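Local coordinates for Lmo0651 protein (PDB 6EP3) that probably binds DNA as a GntR-family transcription factor that controls expression of the Listeria monocytogenes Agr system and mediates virulence, at residues Gln115-Phe120 with Phe130-Arg135. Residues are numbered along the deposited sequence; the frame is centred on the assembly and turned at random.
With EDO (1,2-ethanediol), chain L; SO4 (sulfate ion), chain S.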
loop_
_atom_site.group_PDB
_atom_site.type_symbol
_atom_site.label_atom_id
_atom_site.label_comp_id
_atom_site.label_asym_id
_atom_site.label_seq_id
_atom_site.Cartn_x
_atom_site.Cartn_y
_atom_site.Cartn_z
ATOM N N GLN B 115 -25.529 -8.222 1.342
ATOM C CA GLN B 115 -26.369 -9.410 1.413
ATOM C C GLN B 115 -25.541 -10.684 1.466
ATOM O O GLN B 115 -25.962 -11.664 2.087
ATOM C CB GLN B 115 -27.336 -9.444 0.232
ATOM C CG GLN B 115 -28.446 -8.426 0.355
ATOM C CD GLN B 115 -29.716 -8.855 -0.346
ATOM O OE1 GLN B 115 -30.815 -8.540 0.104
ATOM N NE2 GLN B 115 -29.574 -9.568 -1.459
ATOM N N GLU B 116 -24.365 -10.693 0.833
ATOM C CA GLU B 116 -23.482 -11.848 0.973
ATOM C C GLU B 116 -22.976 -11.966 2.402
ATOM O O GLU B 116 -22.828 -13.079 2.928
ATOM C CB GLU B 116 -22.318 -11.755 -0.013
ATOM C CG GLU B 116 -22.674 -12.206 -1.419
ATOM C CD GLU B 116 -23.056 -13.673 -1.488
ATOM O OE1 GLU B 116 -24.209 -14.016 -1.147
ATOM O OE2 GLU B 116 -22.206 -14.486 -1.901
ATOM N N MET B 117 -22.694 -10.829 3.040
ATOM C CA MET B 117 -22.428 -10.841 4.475
ATOM C C MET B 117 -23.570 -11.507 5.236
ATOM O O MET B 117 -23.350 -12.401 6.061
ATOM C CB MET B 117 -22.217 -9.423 4.987
ATOM C CG MET B 117 -20.873 -8.837 4.672
ATOM S SD MET B 117 -21.015 -7.060 4.838
ATOM C CE MET B 117 -20.706 -6.941 6.591
ATOM N N GLU B 118 -24.798 -11.050 4.981
ATOM C CA GLU B 118 -25.963 -11.637 5.642
ATOM C C GLU B 118 -26.025 -13.146 5.422
ATOM O O GLU B 118 -26.290 -13.914 6.355
ATOM C CB GLU B 118 -27.242 -10.980 5.131
ATOM C CG GLU B 118 -27.726 -9.809 5.964
ATOM C CD GLU B 118 -28.937 -9.132 5.353
ATOM O OE1 GLU B 118 -28.970 -8.978 4.114
ATOM O OE2 GLU B 118 -29.862 -8.767 6.107
ATOM N N ARG B 119 -25.795 -13.584 4.184
ATOM C CA ARG B 119 -25.915 -14.997 3.846
ATOM C C ARG B 119 -24.883 -15.833 4.585
ATOM O O ARG B 119 -25.206 -16.882 5.155
ATOM C CB ARG B 119 -25.772 -15.182 2.336
ATOM C CG ARG B 119 -25.686 -16.636 1.909
ATOM C CD ARG B 119 -25.901 -16.785 0.411
ATOM N NE ARG B 119 -24.680 -16.589 -0.364
ATOM C CZ ARG B 119 -23.893 -17.580 -0.767
ATOM N NH1 ARG B 119 -24.198 -18.836 -0.465
ATOM N NH2 ARG B 119 -22.804 -17.319 -1.476
ATOM N N PHE B 120 -23.625 -15.392 4.571
ATOM C CA PHE B 120 -22.586 -16.176 5.229
ATOM C C PHE B 120 -22.739 -16.145 6.747
ATOM O O PHE B 120 -22.412 -17.130 7.421
ATOM C CB PHE B 120 -21.213 -15.684 4.780
ATOM C CG PHE B 120 -20.857 -16.115 3.385
ATOM C CD1 PHE B 120 -20.992 -17.442 3.005
ATOM C CD2 PHE B 120 -20.429 -15.194 2.443
ATOM C CE1 PHE B 120 -20.676 -17.851 1.719
ATOM C CE2 PHE B 120 -20.114 -15.594 1.153
ATOM C CZ PHE B 120 -20.237 -16.925 0.792
ATOM N N PHE B 130 -15.902 -13.170 6.912
ATOM C CA PHE B 130 -14.792 -12.222 6.987
ATOM C C PHE B 130 -14.468 -11.659 5.607
ATOM O O PHE B 130 -14.337 -10.439 5.429
ATOM C CB PHE B 130 -13.568 -12.916 7.591
ATOM C CG PHE B 130 -12.626 -11.993 8.325
ATOM C CD1 PHE B 130 -13.104 -10.940 9.090
ATOM C CD2 PHE B 130 -11.256 -12.202 8.268
ATOM C CE1 PHE B 130 -12.229 -10.103 9.771
ATOM C CE2 PHE B 130 -10.376 -11.369 8.944
ATOM C CZ PHE B 130 -10.864 -10.318 9.697
ATOM N N ASP B 131 -14.356 -12.542 4.609
ATOM C CA ASP B 131 -14.072 -12.098 3.247
ATOM C C ASP B 131 -15.166 -11.173 2.722
ATOM O O ASP B 131 -14.876 -10.181 2.048
ATOM C CB ASP B 131 -13.919 -13.306 2.324
ATOM C CG ASP B 131 -12.667 -14.106 2.609
ATOM O OD1 ASP B 131 -11.789 -13.606 3.346
ATOM O OD2 ASP B 131 -12.573 -15.247 2.107
ATOM N N ALA B 132 -16.431 -11.475 3.032
ATOM C CA ALA B 132 -17.540 -10.667 2.534
ATOM C C ALA B 132 -17.579 -9.296 3.200
ATOM O O ALA B 132 -17.871 -8.287 2.548
ATOM C CB ALA B 132 -18.859 -11.418 2.753
ATOM N N HIS B 133 -17.304 -9.246 4.504
ATOM C CA HIS B 133 -17.138 -7.976 5.201
ATOM C C HIS B 133 -16.036 -7.143 4.553
ATOM O O HIS B 133 -16.203 -5.935 4.313
ATOM C CB HIS B 133 -16.837 -8.269 6.675
ATOM C CG HIS B 133 -16.520 -7.061 7.497
ATOM N ND1 HIS B 133 -17.328 -5.946 7.533
ATOM C CD2 HIS B 133 -15.485 -6.803 8.331
ATOM C CE1 HIS B 133 -16.803 -5.051 8.349
ATOM N NE2 HIS B 133 -15.682 -5.545 8.844
ATOM N N HIS B 134 -14.908 -7.787 4.236
ATOM C CA HIS B 134 -13.811 -7.086 3.574
ATOM C C HIS B 134 -14.221 -6.588 2.193
ATOM O O HIS B 134 -13.844 -5.485 1.789
ATOM C CB HIS B 134 -12.595 -8.004 3.477
ATOM C CG HIS B 134 -11.980 -8.325 4.802
ATOM N ND1 HIS B 134 -11.020 -9.303 4.959
ATOM C CD2 HIS B 134 -12.185 -7.795 6.031
ATOM C CE1 HIS B 134 -10.664 -9.363 6.230
ATOM N NE2 HIS B 134 -11.354 -8.458 6.901
ATOM N N ARG B 135 -15.000 -7.384 1.455
ATOM C CA ARG B 135 -15.422 -6.970 0.116
ATOM C C ARG B 135 -16.428 -5.823 0.169
ATOM O O ARG B 135 -16.421 -4.952 -0.706
ATOM C CB ARG B 135 -16.008 -8.156 -0.652
ATOM C CG ARG B 135 -15.029 -9.299 -0.899
ATOM C CD ARG B 135 -14.817 -9.548 -2.382
ATOM N NE ARG B 135 -15.905 -10.320 -2.975
ATOM C CZ ARG B 135 -16.319 -10.182 -4.231
ATOM N NH1 ARG B 135 -15.738 -9.299 -5.032
ATOM N NH2 ARG B 135 -17.317 -10.925 -4.688
HETATM C C1 EDO L . -12.533 -4.639 9.430
HETATM O O1 EDO L . -13.376 -5.083 10.497
HETATM C C2 EDO L . -11.174 -5.315 9.563
HETATM O O2 EDO L . -11.355 -6.736 9.532
HETATM S S SO4 S . -22.595 -21.050 -3.499
HETATM O O1 SO4 S . -21.290 -20.398 -3.569
HETATM O O2 SO4 S . -23.133 -20.914 -2.148
HETATM O O3 SO4 S . -22.451 -22.466 -3.823
HETATM O O4 SO4 S . -23.504 -20.423 -4.456
#
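Helices 107-123 and 126-142 form an antiparallel helical hairpin in the all-helical FCD domain, the part that in GntR regulators of this family usually receives the effector. Their segments run at 167° with axes 8.5 Å apart, a spacing that the small Ala132 helps to allow. The CB of Ala132 points toward the first helix, where it lies 3.8 Å from Met117 CG and 4.1 Å from Phe120 CD2, the latter with the methyl at the ring's edge and near its plane. Met117 does the reaching. Its CG is anti to the carbonyl carbon (chi1 -77°) and rests over the Ala132-His133 peptide; the chain then extends through chi2 and bends at chi3 (86°), which carries CE obliquely to the His133 imidazole. Asn180 and Ser183 of helix 173-192 also touch the Met117 side chain, which thus lies between three helices.

His133, with CG anti to its backbone N, turns its far edge away from the hairpin. There His133 NE2 hydrogen-bonds O1 of an ethanediol at 2.9 Å, while His134 NE2 binds O2 of the same molecule; Tyr80 also bonds this diol. On the outer side, Arg119 grips Glu116 side-on, NE to OE1 at 2.7 Å and NH2 to OE2, both nearly straight and on syn lone pairs, and Phe120 CE1 lies over the rim of one guanidinium face. Arg119 NH1 hydrogen-bonds a sulfate oxygen; sulfate and diol probably come from the crystallisation liquor. The inner imidazole nitrogen, His133 ND1, is buried without a polar partner, with Met117 CE 3.6 Å away.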